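Local structure of nitroreductase family protein (Lactobacillus plantarum, 4QLX) at residues 26-39 against 80-92. The protein is an FMN-dependent enone reductase that probably reduces 10-oxo-(11E)-octadecenoate with NADH, a step in the saturation of polyunsaturated fatty acids. Residues are numbered along the deposited sequence; the frame is centred on the assembly and turned at random.
Sequences RQFDPNVKIGRDEL and NYPQVDSASAIVF. With FMN (flavin mononucleotide), chain C; KTC (10-oxooctadecanoic acid), chain I.
Arg26 runs alongside Gln83 with its chain extended from CG to NE, while Gln83 bends at its second torsion (chi2 101°), and both side chains end up pointing the same way, toward the flavin. Their methylenes touch, Arg26 CB to Gln83 CG at 3.6 Å, and the guanidinium and amide planes stand 64° apart. Arg26 NE donates an almost straight bond to FMN O2 (2.7 Å), NH2 adds a weak one to FMN N1, and C14 of the bound oxo fatty acid lies over one face of the guanidinium, toward its rim. Asn80 holds the pyrimidine from the segment 80-92, OD1 accepting from FMN N3 and ND2 donating to FMN O4. Gln83 NE2 lies 3.2 Å from FMN O2 and donates to Asn167 and to Asn80 OD1 (3.0 Å), the atom that takes FMN N3-H, and so helps to set the orientation of the Asn80 amide.

Further along, Ser86 OG accepts from Phe28 N (3.1 Å, 169°) and donates to Pro82 O, which Ser86 N reaches from the opposite face. The same hydroxyl sits at the edge of the Phe28 ring, whose CD1 also packs on Ala87 CB. Ser88 OG donates to Val32 O at 2.7 Å, from above the carbonyl plane. Water 1 links Asp29 O with Ser88 OG, water 2 Val32 O with Ser86 O, and water 3 Ile34 N with Ser88 O. Leu39 CD1 meets Ala89 CB at 3.6 Å, joining helix 36-46 to the sheet beside the classic beta bulge that Ser88 and Ala89 form opposite Ile196.

With a cationic donor at O2 and N1, this nitroreductase-family site would probably stabilise negative charge on the reduced flavin's pyrimidine.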
loop_
_atom_site.group_PDB
_atom_site.type_symbol
_atom_site.label_atom_id
_atom_site.label_comp_id
_atom_site.label_asym_id
_atom_site.label_seq_id
_atom_site.Cartn_x
_atom_site.Cartn_y
_atom_site.Cartn_z
ATOM N N ARG A 26 14.823 11.811 -0.880
ATOM C CA ARG A 26 15.908 11.142 -0.182
ATOM C C ARG A 26 16.776 12.118 0.614
ATOM O O ARG A 26 17.524 11.712 1.505
ATOM C CB ARG A 26 16.773 10.360 -1.179
ATOM C CG ARG A 26 16.088 9.117 -1.732
ATOM C CD ARG A 26 16.851 8.500 -2.903
ATOM N NE ARG A 26 16.087 7.395 -3.489
ATOM C CZ ARG A 26 15.200 7.540 -4.472
ATOM N NH1 ARG A 26 14.966 8.744 -4.997
ATOM N NH2 ARG A 26 14.545 6.481 -4.930
ATOM N N GLN A 27 16.670 13.400 0.301
ATOM C CA GLN A 27 17.392 14.420 1.053
ATOM C C GLN A 27 16.388 15.345 1.688
ATOM O O GLN A 27 15.610 15.999 0.998
ATOM C CB GLN A 27 18.342 15.209 0.155
ATOM C CG GLN A 27 19.409 14.387 -0.507
ATOM C CD GLN A 27 20.425 15.266 -1.235
ATOM O OE1 GLN A 27 20.479 16.489 -1.024
ATOM N NE2 GLN A 27 21.222 14.652 -2.101
ATOM N N PHE A 28 16.382 15.389 3.009
ATOM C CA PHE A 28 15.411 16.211 3.697
ATOM C C PHE A 28 16.082 17.419 4.311
ATOM O O PHE A 28 17.298 17.461 4.426
ATOM C CB PHE A 28 14.681 15.384 4.760
ATOM C CG PHE A 28 14.104 14.116 4.221
ATOM C CD1 PHE A 28 14.857 12.949 4.207
ATOM C CD2 PHE A 28 12.826 14.099 3.687
ATOM C CE1 PHE A 28 14.324 11.782 3.698
ATOM C CE2 PHE A 28 12.280 12.938 3.182
ATOM C CZ PHE A 28 13.029 11.781 3.177
ATOM N N ASP A 29 15.282 18.408 4.684
ATOM C CA ASP A 29 15.796 19.541 5.432
ATOM C C ASP A 29 16.123 19.103 6.859
ATOM O O ASP A 29 15.217 18.773 7.632
ATOM C CB ASP A 29 14.786 20.682 5.435
ATOM C CG ASP A 29 15.334 21.947 6.081
ATOM O OD1 ASP A 29 16.416 21.886 6.709
ATOM O OD2 ASP A 29 14.673 23.000 5.977
ATOM N N PRO A 30 17.423 19.110 7.217
ATOM C CA PRO A 30 17.846 18.687 8.557
ATOM C C PRO A 30 17.474 19.690 9.648
ATOM O O PRO A 30 17.650 19.376 10.821
ATOM C CB PRO A 30 19.370 18.572 8.421
ATOM C CG PRO A 30 19.713 19.598 7.373
ATOM C CD PRO A 30 18.573 19.536 6.390
ATOM N N ASN A 31 16.972 20.864 9.277
ATOM C CA ASN A 31 16.529 21.831 10.276
ATOM C C ASN A 31 15.092 21.619 10.738
ATOM O O ASN A 31 14.664 22.230 11.725
ATOM C CB ASN A 31 16.662 23.255 9.744
ATOM C CG ASN A 31 18.099 23.633 9.471
ATOM O OD1 ASN A 31 18.985 23.339 10.267
ATOM N ND2 ASN A 31 18.342 24.250 8.318
ATOM N N VAL A 32 14.336 20.788 10.021
ATOM C CA VAL A 32 12.954 20.534 10.427
ATOM C C VAL A 32 12.842 19.189 11.127
ATOM O O VAL A 32 13.320 18.150 10.649
ATOM C CB VAL A 32 11.961 20.594 9.242
ATOM C CG1 VAL A 32 12.172 21.868 8.435
ATOM C CG2 VAL A 32 12.112 19.397 8.368
ATOM N N LYS A 33 12.234 19.231 12.302
ATOM C CA LYS A 33 12.028 18.030 13.083
ATOM C C LYS A 33 10.524 17.823 13.248
ATOM O O LYS A 33 9.748 18.779 13.321
ATOM C CB LYS A 33 12.752 18.130 14.438
ATOM C CG LYS A 33 11.904 17.733 15.633
ATOM C CD LYS A 33 12.672 17.840 16.951
ATOM C CE LYS A 33 11.771 17.458 18.128
ATOM N NZ LYS A 33 11.353 16.020 18.099
ATOM N N ILE A 34 10.108 16.568 13.246
ATOM C CA ILE A 34 8.711 16.255 13.472
ATOM C C ILE A 34 8.572 15.729 14.898
ATOM O O ILE A 34 9.281 14.807 15.290
ATOM C CB ILE A 34 8.203 15.236 12.436
ATOM C CG1 ILE A 34 8.414 15.797 11.022
ATOM C CG2 ILE A 34 6.727 14.891 12.687
ATOM C CD1 ILE A 34 8.299 14.767 9.902
ATOM N N GLY A 35 7.688 16.349 15.676
ATOM C CA GLY A 35 7.415 15.905 17.035
ATOM C C GLY A 35 6.942 14.461 17.056
ATOM O O GLY A 35 6.300 14.000 16.111
ATOM N N ARG A 36 7.266 13.739 18.122
ATOM C CA ARG A 36 6.893 12.330 18.210
ATOM C C ARG A 36 5.383 12.172 18.327
ATOM O O ARG A 36 4.825 11.131 17.969
ATOM C CB ARG A 36 7.608 11.650 19.380
ATOM C CG ARG A 36 9.088 11.426 19.120
ATOM C CD ARG A 36 9.747 10.690 20.263
ATOM N NE ARG A 36 11.082 10.204 19.917
ATOM C CZ ARG A 36 11.799 9.400 20.694
ATOM N NH1 ARG A 36 11.302 8.993 21.855
ATOM N NH2 ARG A 36 13.004 8.994 20.314
ATOM N N ASP A 37 4.705 13.208 18.797
ATOM C CA ASP A 37 3.253 13.135 18.865
ATOM C C ASP A 37 2.664 13.151 17.456
ATOM O O ASP A 37 1.736 12.397 17.161
ATOM C CB ASP A 37 2.689 14.272 19.714
ATOM C CG ASP A 37 3.116 14.163 21.171
ATOM O OD1 ASP A 37 3.438 13.034 21.609
ATOM O OD2 ASP A 37 3.148 15.199 21.870
ATOM N N GLU A 38 3.210 13.981 16.572
ATOM C CA GLU A 38 2.727 13.956 15.191
ATOM C C GLU A 38 3.146 12.661 14.493
ATOM O O GLU A 38 2.388 12.121 13.680
ATOM C CB GLU A 38 3.207 15.170 14.391
ATOM C CG GLU A 38 2.600 15.206 12.983
ATOM C CD GLU A 38 2.933 16.455 12.198
ATOM O OE1 GLU A 38 3.895 17.162 12.559
ATOM O OE2 GLU A 38 2.222 16.739 11.211
ATOM N N LEU A 39 4.325 12.139 14.820
ATOM C CA LEU A 39 4.743 10.864 14.247
ATOM C C LEU A 39 3.767 9.754 14.637
ATOM O O LEU A 39 3.418 8.911 13.806
ATOM C CB LEU A 39 6.159 10.486 14.691
ATOM C CG LEU A 39 7.337 11.246 14.063
ATOM C CD1 LEU A 39 8.633 10.803 14.740
ATOM C CD2 LEU A 39 7.427 11.010 12.560
ATOM N N ASN A 80 21.853 4.053 1.326
ATOM C CA ASN A 80 20.703 4.715 1.927
ATOM C C ASN A 80 21.023 5.599 3.125
ATOM O O ASN A 80 20.123 6.080 3.802
ATOM C CB ASN A 80 19.666 3.662 2.317
ATOM C CG ASN A 80 19.047 3.021 1.110
ATOM O OD1 ASN A 80 18.695 3.713 0.155
ATOM N ND2 ASN A 80 18.925 1.703 1.126
ATOM N N TYR A 81 22.301 5.848 3.373
ATOM C CA TYR A 81 22.657 6.744 4.470
ATOM C C TYR A 81 22.132 8.192 4.312
ATOM O O TYR A 81 21.774 8.811 5.321
ATOM C CB TYR A 81 24.169 6.746 4.676
ATOM C CG TYR A 81 24.691 5.484 5.326
ATOM C CD1 TYR A 81 23.824 4.490 5.754
ATOM C CD2 TYR A 81 26.054 5.290 5.528
ATOM C CE1 TYR A 81 24.296 3.333 6.353
ATOM C CE2 TYR A 81 26.536 4.131 6.126
ATOM C CZ TYR A 81 25.648 3.159 6.540
ATOM O OH TYR A 81 26.104 2.004 7.142
ATOM N N PRO A 82 22.061 8.741 3.071
ATOM C CA PRO A 82 21.500 10.102 2.951
ATOM C C PRO A 82 20.091 10.276 3.540
ATOM O O PRO A 82 19.820 11.242 4.260
ATOM C CB PRO A 82 21.462 10.325 1.438
ATOM C CG PRO A 82 22.617 9.539 0.933
ATOM C CD PRO A 82 22.695 8.313 1.808
ATOM N N GLN A 83 19.200 9.350 3.206
ATOM C CA GLN A 83 17.861 9.334 3.778
ATOM C C GLN A 83 17.898 9.224 5.298
ATOM O O GLN A 83 17.266 10.007 5.988
ATOM C CB GLN A 83 17.055 8.178 3.203
ATOM C CG GLN A 83 16.904 8.211 1.708
ATOM C CD GLN A 83 17.841 7.258 0.999
ATOM O OE1 GLN A 83 19.066 7.388 1.077
ATOM N NE2 GLN A 83 17.265 6.290 0.291
ATOM N N VAL A 84 18.648 8.259 5.820
ATOM C CA VAL A 84 18.683 8.060 7.263
ATOM C C VAL A 84 19.280 9.269 7.992
ATOM O O VAL A 84 18.679 9.776 8.942
ATOM C CB VAL A 84 19.471 6.815 7.641
ATOM C CG1 VAL A 84 19.571 6.709 9.157
ATOM C CG2 VAL A 84 18.809 5.575 7.054
ATOM N N ASP A 85 20.437 9.750 7.533
ATOM C CA ASP A 85 21.053 10.931 8.141
ATOM C C ASP A 85 20.157 12.169 8.105
ATOM O O ASP A 85 20.016 12.850 9.114
ATOM C CB ASP A 85 22.388 11.261 7.461
ATOM C CG ASP A 85 23.463 10.247 7.768
ATOM O OD1 ASP A 85 23.318 9.494 8.758
ATOM O OD2 ASP A 85 24.466 10.201 7.025
ATOM N N SER A 86 19.548 12.475 6.963
ATOM C CA SER A 86 18.827 13.751 6.854
ATOM C C SER A 86 17.367 13.700 7.304
ATOM O O SER A 86 16.775 14.743 7.584
ATOM C CB SER A 86 18.889 14.294 5.416
ATOM O OG SER A 86 18.297 13.403 4.486
ATOM N N ALA A 87 16.776 12.508 7.371
ATOM C CA ALA A 87 15.356 12.412 7.709
ATOM C C ALA A 87 15.053 12.909 9.119
ATOM O O ALA A 87 15.862 12.744 10.036
ATOM C CB ALA A 87 14.863 10.981 7.555
ATOM N N SER A 88 13.885 13.529 9.282
ATOM C CA SER A 88 13.399 13.887 10.610
ATOM C C SER A 88 13.206 12.614 11.435
ATOM O O SER A 88 13.582 12.553 12.600
ATOM C CB SER A 88 12.083 14.666 10.536
ATOM O OG SER A 88 12.211 15.851 9.763
ATOM N N ALA A 89 12.614 11.597 10.819
ATOM C CA ALA A 89 12.453 10.304 11.476
ATOM C C ALA A 89 12.376 9.200 10.438
ATOM O O ALA A 89 11.915 9.422 9.319
ATOM C CB ALA A 89 11.214 10.298 12.349
ATOM N N ILE A 90 12.860 8.019 10.801
ATOM C CA ILE A 90 12.654 6.844 9.977
ATOM C C ILE A 90 11.685 5.941 10.739
ATOM O O ILE A 90 11.831 5.741 11.943
ATOM C CB ILE A 90 13.961 6.098 9.663
ATOM C CG1 ILE A 90 14.958 7.039 8.973
ATOM C CG2 ILE A 90 13.698 4.868 8.796
ATOM C CD1 ILE A 90 15.900 7.746 9.951
ATOM N N VAL A 91 10.673 5.440 10.043
ATOM C CA VAL A 91 9.768 4.475 10.635
ATOM C C VAL A 91 10.041 3.130 9.982
ATOM O O VAL A 91 9.708 2.916 8.803
ATOM C CB VAL A 91 8.308 4.885 10.461
ATOM C CG1 VAL A 91 7.371 3.791 10.984
ATOM C CG2 VAL A 91 8.054 6.215 11.162
ATOM N N PHE A 92 10.685 2.229 10.721
ATOM C CA PHE A 92 10.939 0.917 10.156
ATOM C C PHE A 92 9.781 -0.026 10.438
ATOM O O PHE A 92 9.269 -0.077 11.563
ATOM C CB PHE A 92 12.238 0.294 10.674
ATOM C CG PHE A 92 12.660 -0.888 9.861
ATOM C CD1 PHE A 92 13.458 -0.719 8.735
ATOM C CD2 PHE A 92 12.181 -2.155 10.160
ATOM C CE1 PHE A 92 13.807 -1.797 7.950
ATOM C CE2 PHE A 92 12.524 -3.243 9.380
ATOM C CZ PHE A 92 13.333 -3.073 8.276
HETATM N N1 FMN C . 14.987 3.938 -2.800
HETATM C C2 FMN C . 16.294 4.028 -2.369
HETATM O O2 FMN C . 16.953 5.035 -2.596
HETATM N N3 FMN C . 16.887 3.003 -1.682
HETATM C C4 FMN C . 16.161 1.866 -1.414
HETATM O O4 FMN C . 16.681 0.938 -0.810
HETATM C C4A FMN C . 14.851 1.759 -1.853
HETATM N N5 FMN C . 14.144 0.616 -1.582
HETATM C C5A FMN C . 12.835 0.492 -1.980
HETATM C C6 FMN C . 12.179 -0.683 -1.663
HETATM C C7 FMN C . 10.858 -0.851 -2.038
HETATM C C7M FMN C . 10.130 -2.111 -1.695
HETATM C C8 FMN C . 10.212 0.158 -2.731
HETATM C C8M FMN C . 8.785 -0.071 -3.102
HETATM C C9 FMN C . 10.876 1.348 -3.050
HETATM C C9A FMN C . 12.210 1.520 -2.672
HETATM N N10 FMN C . 12.940 2.681 -2.966
HETATM C C10 FMN C . 14.254 2.792 -2.546
HETATM C "C1'" FMN C . 12.337 3.840 -3.720
HETATM C "C2'" FMN C . 12.190 3.462 -5.212
HETATM O "O2'" FMN C . 13.440 3.494 -5.867
HETATM C "C3'" FMN C . 11.204 4.367 -5.946
HETATM O "O3'" FMN C . 9.909 4.120 -5.425
HETATM C "C4'" FMN C . 11.138 4.135 -7.462
HETATM O "O4'" FMN C . 12.356 4.432 -8.113
HETATM C "C5'" FMN C . 10.026 4.982 -8.078
HETATM O "O5'" FMN C . 10.230 6.355 -7.821
HETATM P P FMN C . 9.119 7.201 -7.012
HETATM O O1P FMN C . 9.663 8.606 -6.872
HETATM O O2P FMN C . 8.889 6.577 -5.646
HETATM O O3P FMN C . 7.811 7.232 -7.771
HETATM O O1 KTC I . 20.021 11.021 -7.388
HETATM C C17 KTC I . 18.959 10.453 -7.139
HETATM O O KTC I . 17.855 11.167 -6.906
HETATM C C16 KTC I . 18.889 8.946 -7.103
HETATM C C15 KTC I . 17.860 8.477 -8.120
HETATM C C14 KTC I . 17.073 7.293 -7.577
HETATM C C13 KTC I . 17.971 6.084 -7.364
HETATM C C12 KTC I . 17.162 4.870 -6.936
HETATM C C11 KTC I . 17.976 3.598 -7.131
HETATM C C10 KTC I . 17.184 2.363 -6.697
HETATM C C9 KTC I . 17.069 2.287 -5.183
HETATM C C8 KTC I . 16.098 1.184 -4.852
HETATM O O2 KTC I . 14.916 1.280 -5.171
HETATM C C7 KTC I . 16.602 -0.047 -4.139
HETATM C C6 KTC I . 15.437 -1.007 -3.943
HETATM C C5 KTC I . 15.691 -1.889 -2.732
HETATM C C4 KTC I . 16.308 -3.210 -3.165
HETATM C C3 KTC I . 17.118 -3.760 -2.006
HETATM C C2 KTC I . 16.918 -5.258 -1.861
HETATM C C1 KTC I . 18.154 -5.911 -1.241
HETATM C C KTC I . 18.590 -5.249 0.053
HETATM O O HOH W 1 13.233 16.823 7.308
HETATM O O HOH W 2 15.645 16.215 10.047
HETATM O O HOH W 3 12.255 14.442 13.866
#